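Local atomic coordinates of RTX toxin RtxA (Vibrio vulnificus MO6-24/O, PDB entry 6IMP), a protein that is a secreted bacterial virulence toxin whose alpha/beta hydrolase-fold domain, the part described here, probably acts as a hydrolytic effector. Residues L201-P206 and T250-L255; T280-F285 and M295-D300; G176-G181 and Y286-S291; V102-G107 and I128-V133; L246-P251 and A275-T280. All coordinates share one frame; numbering follows the deposited sequence.

In the fold
Contacts 1 and 4 pair parallel strands of the alpha/beta hydrolase sheet; between strand 101-105 of contact 4 and strand 200-204 of contact 1, strand 172-177 leads into the turn of contact 3. Contact 3 joins Ser178 to His288, the probable catalytic pair; its centre is about 11 Å from that of contact 1 and about 13 Å from that of contact 4. Arg205 of contact 1 reaches Ser291 and the carbonyl of His288. Contact 2 packs helix 291-302 beside the sheet edge and meets contact 3 where Tyr298 packs on Tyr286. Contact 5 shares Thr250 and Pro251 with contact 1 and Thr280 with contact 2, and its centre is about 21 Å from that of contact 3.

Contact 1 of 5, residues L201-P206 and T250-L255; sequences LLLDRP and TPILLL
Arg205 joins the contact through its backbone, N to Leu255 O at 2.7 Å, while its flat guanidinium turns an edge to Asp204. The grip is side-on: Arg205 NE meets Asp204 OD1 at 2.7 Å and Arg205 NH2 meets Asp204 OD2 at 3.0 Å. Both oxygens lie in the guanidinium plane, yet NE stands 34° out of the carboxylate plane on the syn side of OD1. Asp204 OD2 is also hydrogen-bonded to His175, and Arg205 NH2 to Ser291. Behind this pair strands 201-204 and 252-255 run parallel, 13° apart. Leu201 N bonds Pro251 O (2.8 Å) and Leu203 N bonds Leu253 O, whereas the returning bonds from Leu253 N and Leu255 N are weak. One face carries Leu201, Leu203, Ile252 and Leu254; here Leu203 CD1 rests on Ile252 CG2 (3.7 Å). Leu254 has CG anti to its backbone N (chi1 170°), and its CD1 touches both Leu203 CB (3.7 Å) and Pro206 CG (3.5 Å), the proline crossing it at about a right angle. On the other face Leu202 and Leu253 lie side by side, Leu202 CD1 4.0 Å from Leu253 CD2, with Ile302 of helix 291-302 against both. The seam thus belongs to the hydrophobic core of the parallel hydrolase sheet, and at its buried C-terminal end the carboxylate and guanidinium probably offset each other's charge.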
# COMPACT_ATOMS: atom_id res chain seq x y z
N LEU A 201 -11.46 -1.43 4.46
CA LEU A 201 -10.38 -1.53 3.49
C LEU A 201 -10.74 -0.72 2.26
O LEU A 201 -11.79 -0.94 1.66
CB LEU A 201 -10.19 -2.99 3.08
CG LEU A 201 -9.38 -3.22 1.79
CD1 LEU A 201 -7.95 -2.72 1.97
CD2 LEU A 201 -9.41 -4.68 1.37
N LEU A 202 -9.83 0.16 1.85
CA LEU A 202 -9.90 0.76 0.51
C LEU A 202 -8.85 0.16 -0.40
O LEU A 202 -7.66 0.39 -0.20
CB LEU A 202 -9.71 2.29 0.58
CG LEU A 202 -9.31 2.98 -0.74
CD1 LEU A 202 -10.38 2.79 -1.80
CD2 LEU A 202 -9.02 4.45 -0.54
N LEU A 203 -9.31 -0.57 -1.41
CA LEU A 203 -8.46 -0.96 -2.53
C LEU A 203 -8.41 0.18 -3.56
O LEU A 203 -9.26 0.27 -4.45
CB LEU A 203 -8.99 -2.25 -3.18
CG LEU A 203 -9.07 -3.50 -2.27
CD1 LEU A 203 -9.85 -4.62 -2.94
CD2 LEU A 203 -7.69 -3.99 -1.86
N ASP A 204 -7.42 1.05 -3.42
CA ASP A 204 -7.27 2.23 -4.29
C ASP A 204 -6.52 1.84 -5.56
O ASP A 204 -5.32 1.66 -5.52
CB ASP A 204 -6.51 3.35 -3.53
CG ASP A 204 -6.24 4.60 -4.40
OD1 ASP A 204 -6.82 4.70 -5.52
OD2 ASP A 204 -5.46 5.49 -3.96
N ARG A 205 -7.24 1.74 -6.67
CA ARG A 205 -6.60 1.46 -7.98
C ARG A 205 -5.66 0.26 -7.86
O ARG A 205 -4.49 0.34 -8.23
CB ARG A 205 -5.82 2.69 -8.48
CG ARG A 205 -6.67 3.93 -8.69
CD ARG A 205 -5.82 5.19 -8.82
NE ARG A 205 -5.40 5.73 -7.53
CZ ARG A 205 -4.53 6.72 -7.35
NH1 ARG A 205 -3.97 7.34 -8.39
NH2 ARG A 205 -4.19 7.09 -6.12
N PRO A 206 -6.17 -0.87 -7.33
CA PRO A 206 -5.38 -2.02 -6.97
C PRO A 206 -4.62 -2.67 -8.12
O PRO A 206 -5.01 -2.55 -9.28
CB PRO A 206 -6.43 -3.01 -6.48
CG PRO A 206 -7.61 -2.67 -7.30
CD PRO A 206 -7.60 -1.18 -7.22
N THR A 250 -16.99 -7.39 5.54
CA THR A 250 -16.05 -6.30 5.82
C THR A 250 -16.09 -5.26 4.70
O THR A 250 -16.01 -5.63 3.52
CB THR A 250 -14.61 -6.80 6.03
OG1 THR A 250 -14.60 -7.96 6.86
CG2 THR A 250 -13.77 -5.71 6.69
N PRO A 251 -16.22 -3.97 5.07
CA PRO A 251 -16.26 -2.90 4.08
C PRO A 251 -15.02 -2.84 3.18
O PRO A 251 -13.90 -2.57 3.65
CB PRO A 251 -16.39 -1.62 4.94
CG PRO A 251 -16.19 -2.05 6.35
CD PRO A 251 -16.58 -3.48 6.41
N ILE A 252 -15.24 -3.10 1.90
CA ILE A 252 -14.22 -2.96 0.87
C ILE A 252 -14.69 -1.95 -0.19
O ILE A 252 -15.40 -2.32 -1.12
CB ILE A 252 -13.94 -4.33 0.19
CG1 ILE A 252 -13.48 -5.33 1.25
CG2 ILE A 252 -12.92 -4.20 -0.94
CD1 ILE A 252 -13.44 -6.77 0.76
N LEU A 253 -14.28 -0.70 -0.07
CA LEU A 253 -14.41 0.23 -1.19
C LEU A 253 -13.38 -0.16 -2.24
O LEU A 253 -12.27 -0.55 -1.91
CB LEU A 253 -14.21 1.68 -0.77
CG LEU A 253 -14.42 2.75 -1.88
CD1 LEU A 253 -15.81 2.70 -2.49
CD2 LEU A 253 -14.13 4.15 -1.37
N LEU A 254 -13.76 -0.04 -3.50
CA LEU A 254 -12.86 -0.38 -4.58
C LEU A 254 -12.98 0.64 -5.71
O LEU A 254 -13.96 0.64 -6.47
CB LEU A 254 -13.16 -1.80 -5.07
CG LEU A 254 -12.49 -2.28 -6.37
CD1 LEU A 254 -10.97 -2.26 -6.26
CD2 LEU A 254 -12.98 -3.67 -6.72
N LEU A 255 -11.99 1.52 -5.81
CA LEU A 255 -11.96 2.51 -6.88
C LEU A 255 -10.89 2.15 -7.89
O LEU A 255 -9.71 2.09 -7.57
CB LEU A 255 -11.71 3.89 -6.30
CG LEU A 255 -12.57 4.27 -5.08
CD1 LEU A 255 -12.41 5.75 -4.77
CD2 LEU A 255 -14.04 3.97 -5.29

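Contact 2 of 5, residues T280-F285 and M295-D300; sequences TGEQTF and MGQYAD
Tyr298 reaches from helix 291-302 to Glu282 and Thr284 at the edge of the sheet. From CB its CG stands anti to the carbonyl carbon (chi1 -70°), and beyond it the ring extends toward the strand; Leu255 of the neighbouring strand packs against CG. One ring face carries Gln297 CG, 4.1 Å above the plane and offset toward the rim. Farther out the two sides of the ring differ: Tyr298 CE1 has Glu282 OE1 near the ring plane at 3.2 Å, whereas Tyr298 CE2 has Thr284 OG1 at 3.3 Å and packs on Tyr286. At the tip Tyr298 OH gives its proton to Glu282 OE1 (2.8 Å), which accepts on its anti lone pair, the one away from the other oxygen; carboxylate and ring planes are 83° apart. Thr284 OG1 in turn offers a weak hydrogen bond to Tyr298 OH at 3.1 Å. Glu282 gets there on a chain that is extended beyond CG, and CG itself lies between its backbone N and carbonyl carbon. Beside this group Phe285 and Gln297 cross at about a right angle, Phe285 CZ 3.3 Å from Gln297 OE1. The phenol is thus a donor to Glu282 and a weak acceptor from Thr284. The carboxylate would probably polarise its O-H, and this firmer bond joins strand 282-283, at the sheet's edge, to helix 291-302.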
# COMPACT_ATOMS: atom_id res chain seq x y z
N THR A 280 -18.08 -2.02 -2.20
CA THR A 280 -18.62 -0.79 -2.73
C THR A 280 -17.75 -0.32 -3.87
O THR A 280 -16.93 -1.06 -4.37
CB THR A 280 -18.61 0.36 -1.71
OG1 THR A 280 -18.41 -0.15 -0.39
CG2 THR A 280 -19.92 1.09 -1.72
N GLY A 281 -17.94 0.91 -4.28
CA GLY A 281 -17.12 1.50 -5.31
C GLY A 281 -17.62 1.54 -6.72
O GLY A 281 -18.70 1.10 -7.04
N GLU A 282 -16.79 2.12 -7.56
CA GLU A 282 -17.06 2.22 -8.99
C GLU A 282 -15.77 2.37 -9.78
O GLU A 282 -14.71 2.64 -9.22
CB GLU A 282 -17.97 3.43 -9.26
CG GLU A 282 -17.28 4.79 -9.09
CD GLU A 282 -18.27 5.95 -8.95
OE1 GLU A 282 -17.81 7.11 -8.91
OE2 GLU A 282 -19.49 5.71 -8.87
N GLN A 283 -15.88 2.23 -11.10
CA GLN A 283 -14.84 2.70 -12.00
C GLN A 283 -14.83 4.22 -12.11
O GLN A 283 -15.87 4.88 -12.08
CB GLN A 283 -14.94 2.08 -13.38
CG GLN A 283 -13.67 2.26 -14.21
CD GLN A 283 -13.68 1.47 -15.48
OE1 GLN A 283 -14.74 1.11 -16.01
NE2 GLN A 283 -12.50 1.21 -16.02
N THR A 284 -13.63 4.75 -12.30
CA THR A 284 -13.30 6.15 -12.16
C THR A 284 -12.91 6.65 -13.56
O THR A 284 -12.55 5.85 -14.41
CB THR A 284 -12.11 6.26 -11.17
OG1 THR A 284 -12.60 6.30 -9.83
CG2 THR A 284 -11.32 7.43 -11.39
N PHE A 285 -12.96 7.96 -13.80
CA PHE A 285 -12.44 8.51 -15.09
C PHE A 285 -10.98 9.03 -15.07
O PHE A 285 -10.54 9.79 -15.96
CB PHE A 285 -13.42 9.50 -15.75
CG PHE A 285 -13.91 10.58 -14.85
CD1 PHE A 285 -13.19 11.75 -14.68
CD2 PHE A 285 -15.16 10.47 -14.25
CE1 PHE A 285 -13.67 12.78 -13.89
CE2 PHE A 285 -15.65 11.49 -13.46
CZ PHE A 285 -14.91 12.64 -13.27
N MET A 295 -8.32 11.62 -5.38
CA MET A 295 -8.62 11.81 -3.96
C MET A 295 -9.57 13.00 -3.76
O MET A 295 -10.53 12.90 -2.98
CB MET A 295 -7.34 11.96 -3.13
CG MET A 295 -6.60 10.64 -2.87
SD MET A 295 -7.61 9.30 -2.19
CE MET A 295 -8.03 9.94 -0.57
N GLY A 296 -9.33 14.09 -4.49
CA GLY A 296 -10.25 15.24 -4.49
C GLY A 296 -11.71 14.82 -4.61
O GLY A 296 -12.54 15.14 -3.74
N GLN A 297 -12.01 14.08 -5.67
CA GLN A 297 -13.38 13.70 -5.98
C GLN A 297 -13.93 12.72 -4.95
O GLN A 297 -15.07 12.86 -4.50
CB GLN A 297 -13.47 13.07 -7.36
CG GLN A 297 -14.90 12.91 -7.83
CD GLN A 297 -15.02 12.02 -9.05
OE1 GLN A 297 -14.36 12.24 -10.07
NE2 GLN A 297 -15.87 11.01 -8.96
N TYR A 298 -13.12 11.73 -4.58
CA TYR A 298 -13.62 10.61 -3.79
C TYR A 298 -13.35 10.71 -2.27
O TYR A 298 -13.99 10.02 -1.48
CB TYR A 298 -13.08 9.30 -4.35
CG TYR A 298 -13.66 8.93 -5.70
CD1 TYR A 298 -14.86 8.23 -5.79
CD2 TYR A 298 -13.01 9.28 -6.88
CE1 TYR A 298 -15.40 7.88 -7.03
CE2 TYR A 298 -13.54 8.93 -8.12
CZ TYR A 298 -14.72 8.24 -8.19
OH TYR A 298 -15.23 7.91 -9.43
N ALA A 299 -12.45 11.61 -1.86
CA ALA A 299 -12.08 11.73 -0.43
C ALA A 299 -13.27 11.61 0.53
O ALA A 299 -13.15 10.99 1.59
CB ALA A 299 -11.33 13.03 -0.17
N ASP A 300 -14.40 12.21 0.15
CA ASP A 300 -15.59 12.23 1.00
C ASP A 300 -16.26 10.86 1.07
O ASP A 300 -16.56 10.37 2.17
CB ASP A 300 -16.60 13.31 0.53
CG ASP A 300 -16.28 14.71 1.10
OD1 ASP A 300 -15.64 14.80 2.17
OD2 ASP A 300 -16.71 15.72 0.50

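Contact 3 of 5, residues G176-G181 and Y286-S291; sequences GYSMGG and YGHEAS
Ser178 meets His288 at a turn that fits the nucleophile elbow of alpha/beta hydrolases, a GxSxG sequence between strand 172-177 and helix 180-192. Tyr177 to Gly180 form a type II' beta turn with Ser178 at positive phi (55°). The polar link is Ser178 OG to His288 NE2, 3.0 Å, with OG at the edge of the imidazole in its plane; either atom could be the donor. His288 has CG anti to its backbone N (chi1 -174°), and the ring beyond it reaches Ser178. Asp257 and Glu259 also touch the side chain of His288. The pairing is consistent with the Ser-His part of a catalytic triad, as in relatives of this fold. A second polar approach brings Tyr177 OH to 3.1 Å from His288 O, which lies at the edge of the phenol ring; Arg205 gives this carbonyl a weak bond. Aromatic contact is slight: the Tyr177 and His288 planes are near parallel, 29° apart, but displaced so that the rings barely overlap, centroids 5.4 Å apart. Packing on Tyr177 is two-sided. Ser291 OG, which is held by Arg205, lies 4.3 Å above one face toward the rim, and on the opposite face Ser178 CB sits 3.7 Å above the ring centre.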
# COMPACT_ATOMS: atom_id res chain seq x y z
N GLY A 176 -4.95 0.91 0.49
CA GLY A 176 -4.00 0.13 -0.31
C GLY A 176 -4.00 0.60 -1.75
O GLY A 176 -4.90 0.26 -2.51
N TYR A 177 -3.00 1.40 -2.10
CA TYR A 177 -2.86 1.89 -3.48
C TYR A 177 -2.15 0.75 -4.19
O TYR A 177 -1.27 0.10 -3.62
CB TYR A 177 -2.21 3.29 -3.49
CG TYR A 177 -1.74 3.80 -4.85
CD1 TYR A 177 -2.63 4.01 -5.90
CD2 TYR A 177 -0.42 4.17 -5.04
CE1 TYR A 177 -2.20 4.47 -7.13
CE2 TYR A 177 0.01 4.65 -6.26
CZ TYR A 177 -0.88 4.79 -7.30
OH TYR A 177 -0.44 5.28 -8.51
N SER A 178 -2.56 0.47 -5.43
CA SER A 178 -1.77 -0.21 -6.46
C SER A 178 -1.27 -1.56 -5.92
O SER A 178 -2.09 -2.33 -5.41
CB SER A 178 -0.63 0.71 -6.92
OG SER A 178 -0.14 0.30 -8.18
N MET A 179 0.03 -1.85 -5.98
CA MET A 179 0.60 -3.05 -5.29
C MET A 179 0.24 -3.09 -3.81
O MET A 179 0.11 -4.16 -3.24
CB MET A 179 2.12 -3.10 -5.43
CG MET A 179 2.83 -4.23 -4.67
SD MET A 179 4.59 -4.36 -5.13
CE MET A 179 5.31 -3.34 -3.86
N GLY A 180 0.11 -1.92 -3.20
CA GLY A 180 -0.49 -1.78 -1.87
C GLY A 180 -1.87 -2.43 -1.76
O GLY A 180 -2.23 -2.96 -0.71
N GLY A 181 -2.62 -2.41 -2.86
CA GLY A 181 -3.92 -3.12 -2.94
C GLY A 181 -3.95 -4.52 -2.34
O GLY A 181 -4.56 -4.72 -1.29
N TYR A 286 -10.20 8.48 -14.14
CA TYR A 286 -8.87 8.96 -13.79
C TYR A 286 -7.85 7.90 -14.16
O TYR A 286 -8.12 6.71 -14.05
CB TYR A 286 -8.77 9.24 -12.29
CG TYR A 286 -9.60 10.43 -11.84
CD1 TYR A 286 -9.39 11.68 -12.40
CD2 TYR A 286 -10.57 10.31 -10.85
CE1 TYR A 286 -10.14 12.78 -11.98
CE2 TYR A 286 -11.32 11.39 -10.43
CZ TYR A 286 -11.10 12.63 -10.99
OH TYR A 286 -11.84 13.71 -10.58
N GLY A 287 -6.69 8.36 -14.64
CA GLY A 287 -5.56 7.47 -14.91
C GLY A 287 -4.95 6.93 -13.63
O GLY A 287 -5.26 7.41 -12.53
N HIS A 288 -4.08 5.93 -13.77
CA HIS A 288 -3.55 5.19 -12.61
C HIS A 288 -2.78 6.05 -11.59
O HIS A 288 -2.89 5.82 -10.39
CB HIS A 288 -2.66 4.04 -13.08
CG HIS A 288 -2.20 3.14 -11.97
ND1 HIS A 288 -2.98 2.13 -11.45
CD2 HIS A 288 -1.03 3.11 -11.29
CE1 HIS A 288 -2.31 1.51 -10.49
NE2 HIS A 288 -1.13 2.09 -10.37
N GLU A 289 -2.03 7.04 -12.08
CA GLU A 289 -1.15 7.84 -11.22
C GLU A 289 -1.77 9.17 -10.76
O GLU A 289 -1.13 9.94 -10.04
CB GLU A 289 0.18 8.13 -11.94
CG GLU A 289 0.91 6.88 -12.39
CD GLU A 289 2.32 7.17 -12.87
OE1 GLU A 289 3.20 7.41 -12.02
OE2 GLU A 289 2.54 7.14 -14.10
N ALA A 290 -3.01 9.43 -11.16
CA ALA A 290 -3.64 10.72 -10.87
C ALA A 290 -4.25 10.75 -9.47
O ALA A 290 -5.46 10.83 -9.30
CB ALA A 290 -4.70 11.04 -11.92
N SER A 291 -3.38 10.72 -8.46
CA SER A 291 -3.81 10.48 -7.08
C SER A 291 -4.58 11.67 -6.53
O SER A 291 -5.63 11.53 -5.90
CB SER A 291 -2.60 10.17 -6.18
OG SER A 291 -2.12 8.86 -6.40

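Contact 4 of 5, residues V102-G107 and I128-V133; sequences VLFLHG and IDMLAV
Leu131 N to Val102 O, at 2.7 Å, is the shortest direct bond between strands 102-105 and 129-133, which run parallel with their axes 28° apart. Val102 N goes to Asp129 O (2.8 Å) and Phe104 N to Leu131 O (3.0 Å). At the next step a water bridges the strands near their C-terminal ends: it donates to Phe104 O at 3.0 Å and accepts from Val133 N at 2.6 Å. On the face that carries Val102, Phe104 and Met130, Val102 and Met130 lie side by side, pointing the same way. Met130 has CG anti to its backbone N (chi1 -163°), and its chain then bends at chi3, with CE 3.6 Å from Phe104 CB. Its sulfur makes an oblique Met-aromatic contact, Met130 SD 5.2 Å from the centroid of the Phe104 ring. Ile119 of helix 112-124 packs on Met130, and His175 meets the Phe104 ring edge-to-face. Leu103 and Leu131 occupy the other face, under helix 147-164. Beyond the strand, His106 ND1 bonds Gly107 O on a carbonyl lone pair, while NE2 is bonded to the backbone N of Leu135. With helix 112-124 the two strands form a beta-alpha-beta crossover of the alpha/beta hydrolase sheet; the His-Gly pair after strand 101-105 falls where many hydrolases of this family place their oxyanion-hole loop.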
# COMPACT_ATOMS: atom_id res chain seq x y z
N VAL A 102 -5.81 6.58 8.81
CA VAL A 102 -5.46 5.78 7.63
C VAL A 102 -4.09 5.12 7.76
O VAL A 102 -3.06 5.78 7.99
CB VAL A 102 -5.46 6.63 6.36
CG1 VAL A 102 -5.04 5.80 5.15
CG2 VAL A 102 -6.83 7.24 6.13
N LEU A 103 -4.08 3.80 7.57
CA LEU A 103 -2.86 3.09 7.26
C LEU A 103 -2.65 3.05 5.75
O LEU A 103 -3.24 2.23 5.04
CB LEU A 103 -2.93 1.69 7.85
CG LEU A 103 -1.59 1.03 8.15
CD1 LEU A 103 -1.85 -0.18 9.03
CD2 LEU A 103 -0.86 0.61 6.87
N PHE A 104 -1.82 3.97 5.26
CA PHE A 104 -1.50 4.01 3.83
C PHE A 104 -0.46 2.97 3.46
O PHE A 104 0.67 2.99 3.99
CB PHE A 104 -0.99 5.40 3.41
CG PHE A 104 -0.75 5.53 1.92
CD1 PHE A 104 -1.79 5.30 1.02
CD2 PHE A 104 0.51 5.81 1.42
CE1 PHE A 104 -1.58 5.38 -0.34
CE2 PHE A 104 0.72 5.89 0.05
CZ PHE A 104 -0.32 5.67 -0.83
N LEU A 105 -0.79 2.11 2.51
CA LEU A 105 0.22 1.21 1.95
C LEU A 105 0.57 1.63 0.54
O LEU A 105 -0.21 1.42 -0.37
CB LEU A 105 -0.23 -0.25 1.98
CG LEU A 105 -0.24 -0.88 3.39
CD1 LEU A 105 -1.11 -2.13 3.39
CD2 LEU A 105 1.16 -1.22 3.89
N HIS A 106 1.75 2.22 0.37
CA HIS A 106 2.21 2.57 -0.96
C HIS A 106 2.35 1.35 -1.84
O HIS A 106 2.28 0.22 -1.37
CB HIS A 106 3.54 3.29 -0.90
CG HIS A 106 4.71 2.38 -0.68
ND1 HIS A 106 5.35 1.74 -1.71
CD2 HIS A 106 5.41 2.08 0.44
CE1 HIS A 106 6.38 1.07 -1.24
NE2 HIS A 106 6.44 1.26 0.07
N GLY A 107 2.51 1.58 -3.13
CA GLY A 107 2.73 0.52 -4.10
C GLY A 107 4.09 0.63 -4.75
O GLY A 107 5.05 1.11 -4.13
N ILE A 128 -8.16 13.76 9.75
CA ILE A 128 -7.83 12.33 9.83
C ILE A 128 -6.30 12.15 9.72
O ILE A 128 -5.66 12.76 8.85
CB ILE A 128 -8.54 11.51 8.72
CG1 ILE A 128 -10.06 11.58 8.91
CG2 ILE A 128 -8.10 10.06 8.73
CD1 ILE A 128 -10.86 11.09 7.72
N ASP A 129 -5.73 11.33 10.61
CA ASP A 129 -4.28 11.06 10.59
C ASP A 129 -3.97 10.02 9.53
O ASP A 129 -4.76 9.09 9.33
CB ASP A 129 -3.75 10.55 11.94
CG ASP A 129 -4.16 11.42 13.10
OD1 ASP A 129 -3.91 12.63 13.06
OD2 ASP A 129 -4.73 10.88 14.08
N MET A 130 -2.82 10.14 8.89
CA MET A 130 -2.39 9.16 7.91
C MET A 130 -0.99 8.65 8.23
O MET A 130 -0.04 9.44 8.31
CB MET A 130 -2.40 9.76 6.52
CG MET A 130 -2.38 8.73 5.42
SD MET A 130 -1.78 9.42 3.89
CE MET A 130 -2.78 8.48 2.75
N LEU A 131 -0.88 7.32 8.44
CA LEU A 131 0.43 6.65 8.57
C LEU A 131 0.99 6.30 7.20
O LEU A 131 0.35 5.60 6.43
CB LEU A 131 0.34 5.37 9.42
CG LEU A 131 1.65 4.55 9.46
CD1 LEU A 131 2.77 5.34 10.12
CD2 LEU A 131 1.49 3.19 10.14
N ALA A 132 2.22 6.75 6.94
CA ALA A 132 2.83 6.61 5.62
C ALA A 132 4.28 6.15 5.70
O ALA A 132 5.21 6.98 5.74
CB ALA A 132 2.74 7.93 4.87
N VAL A 133 4.45 4.83 5.67
CA VAL A 133 5.74 4.17 5.91
C VAL A 133 6.15 3.32 4.72
O VAL A 133 5.35 2.57 4.16
CB VAL A 133 5.66 3.29 7.16
CG1 VAL A 133 6.94 2.52 7.38
CG2 VAL A 133 5.35 4.15 8.37
O HOH W 1 2.54 3.16 6.33

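Contact 5 of 5, residues L246-P251 and A275-T280; sequences LPKETP and AGYNVT
Lys248 and Tyr277 both have CG anti to the carbonyl carbon (chi1 -61° and -64°), and in this pose the lysine chain crosses the ring obliquely. Lys248 CG comes to 3.9 Å from Tyr277 CE1, and CD sits 4.1 Å above the ring plane of Tyr277, offset toward the rim. The chain bends at chi3 and its end rises farther above the ring: Lys248 NZ gives a hydrogen bond to Ala275 O (3.2 Å) in the carbonyl plane. At 5.3 Å from the Tyr277 centroid, Lys248 NZ is at most weakly held by cation-pi attraction. The backbones are pinned by Asn278 N to Lys248 O, 2.8 Å, and Tyr277 CA adds a C-H contact to the same oxygen. Asn278 has CG anti to its backbone N, and its OD1 lies beside Pro251, 3.2 Å from Pro251 CA; proline N has no hydrogen to offer it. Lys248 lies in a type I turn from Pro247 to Thr250. On the other segment Gly276, at positive phi, is the C-prime residue of a Schellman motif that ends helix 260-274, with Tyr277 N turned back to Leu272 O. The contact joins the loops that precede strands 252-256 and 282-283, well away from the probable catalytic residues. The ammonium probably finds favourable potential at this helix C-terminus, while the aliphatic part of the lysine shields one face of the tyrosine.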
# COMPACT_ATOMS: atom_id res chain seq x y z
N LEU A 246 -11.07 -13.40 5.04
CA LEU A 246 -11.63 -12.17 5.53
C LEU A 246 -13.13 -12.40 5.73
O LEU A 246 -13.78 -12.97 4.85
CB LEU A 246 -11.41 -11.01 4.56
CG LEU A 246 -11.75 -9.65 5.16
CD1 LEU A 246 -10.78 -9.27 6.28
CD2 LEU A 246 -11.75 -8.58 4.08
N PRO A 247 -13.66 -12.01 6.92
CA PRO A 247 -15.10 -11.86 7.09
C PRO A 247 -15.74 -11.10 5.92
O PRO A 247 -15.41 -9.94 5.69
CB PRO A 247 -15.21 -11.05 8.40
CG PRO A 247 -13.81 -10.85 8.91
CD PRO A 247 -12.95 -11.85 8.20
N LYS A 248 -16.66 -11.76 5.22
CA LYS A 248 -17.16 -11.24 3.93
C LYS A 248 -18.12 -10.06 4.08
O LYS A 248 -18.53 -9.45 3.09
CB LYS A 248 -17.81 -12.37 3.14
CG LYS A 248 -16.85 -13.51 2.81
CD LYS A 248 -17.34 -14.34 1.63
CE LYS A 248 -16.96 -15.81 1.78
NZ LYS A 248 -16.82 -16.50 0.47
N GLU A 249 -18.43 -9.71 5.33
CA GLU A 249 -19.18 -8.49 5.66
C GLU A 249 -18.26 -7.29 5.93
O GLU A 249 -18.71 -6.29 6.49
CB GLU A 249 -20.12 -8.71 6.87
CG GLU A 249 -19.71 -9.81 7.85
CD GLU A 249 -20.11 -11.20 7.37
OE1 GLU A 249 -21.32 -11.46 7.22
OE2 GLU A 249 -19.20 -12.03 7.12
N THR A 250 -16.99 -7.39 5.54
CA THR A 250 -16.05 -6.30 5.82
C THR A 250 -16.09 -5.26 4.70
O THR A 250 -16.01 -5.63 3.52
CB THR A 250 -14.61 -6.80 6.03
OG1 THR A 250 -14.60 -7.96 6.86
CG2 THR A 250 -13.77 -5.71 6.69
N PRO A 251 -16.22 -3.97 5.07
CA PRO A 251 -16.26 -2.90 4.08
C PRO A 251 -15.02 -2.84 3.18
O PRO A 251 -13.90 -2.57 3.65
CB PRO A 251 -16.39 -1.62 4.94
CG PRO A 251 -16.19 -2.05 6.35
CD PRO A 251 -16.58 -3.48 6.41
N ALA A 275 -18.79 -13.54 -4.81
CA ALA A 275 -18.42 -14.39 -3.68
C ALA A 275 -18.92 -13.86 -2.33
O ALA A 275 -18.55 -14.38 -1.28
CB ALA A 275 -16.91 -14.59 -3.65
N GLY A 276 -19.75 -12.82 -2.36
CA GLY A 276 -20.48 -12.38 -1.17
C GLY A 276 -19.77 -11.30 -0.37
O GLY A 276 -20.29 -10.87 0.68
N TYR A 277 -18.61 -10.85 -0.84
CA TYR A 277 -17.87 -9.77 -0.17
C TYR A 277 -18.67 -8.48 -0.27
O TYR A 277 -19.21 -8.14 -1.32
CB TYR A 277 -16.48 -9.55 -0.80
CG TYR A 277 -15.50 -10.72 -0.68
CD1 TYR A 277 -14.89 -11.04 0.55
CD2 TYR A 277 -15.14 -11.47 -1.80
CE1 TYR A 277 -13.98 -12.09 0.65
CE2 TYR A 277 -14.23 -12.53 -1.71
CZ TYR A 277 -13.65 -12.84 -0.49
OH TYR A 277 -12.74 -13.88 -0.43
N ASN A 278 -18.75 -7.78 0.85
CA ASN A 278 -19.40 -6.48 0.91
C ASN A 278 -18.47 -5.45 0.20
O ASN A 278 -17.56 -4.84 0.83
CB ASN A 278 -19.67 -6.15 2.39
CG ASN A 278 -19.84 -4.68 2.65
OD1 ASN A 278 -19.19 -4.12 3.54
ND2 ASN A 278 -20.71 -4.04 1.89
N VAL A 279 -18.70 -5.27 -1.09
CA VAL A 279 -17.88 -4.40 -1.92
C VAL A 279 -18.56 -3.20 -2.53
O VAL A 279 -19.45 -3.34 -3.34
CB VAL A 279 -17.39 -5.18 -3.13
CG1 VAL A 279 -16.31 -4.42 -3.86
CG2 VAL A 279 -16.92 -6.55 -2.71
N THR A 280 -18.08 -2.02 -2.20
CA THR A 280 -18.62 -0.79 -2.73
C THR A 280 -17.75 -0.32 -3.87
O THR A 280 -16.93 -1.06 -4.37
CB THR A 280 -18.61 0.36 -1.71
OG1 THR A 280 -18.41 -0.15 -0.39
CG2 THR A 280 -19.92 1.09 -1.72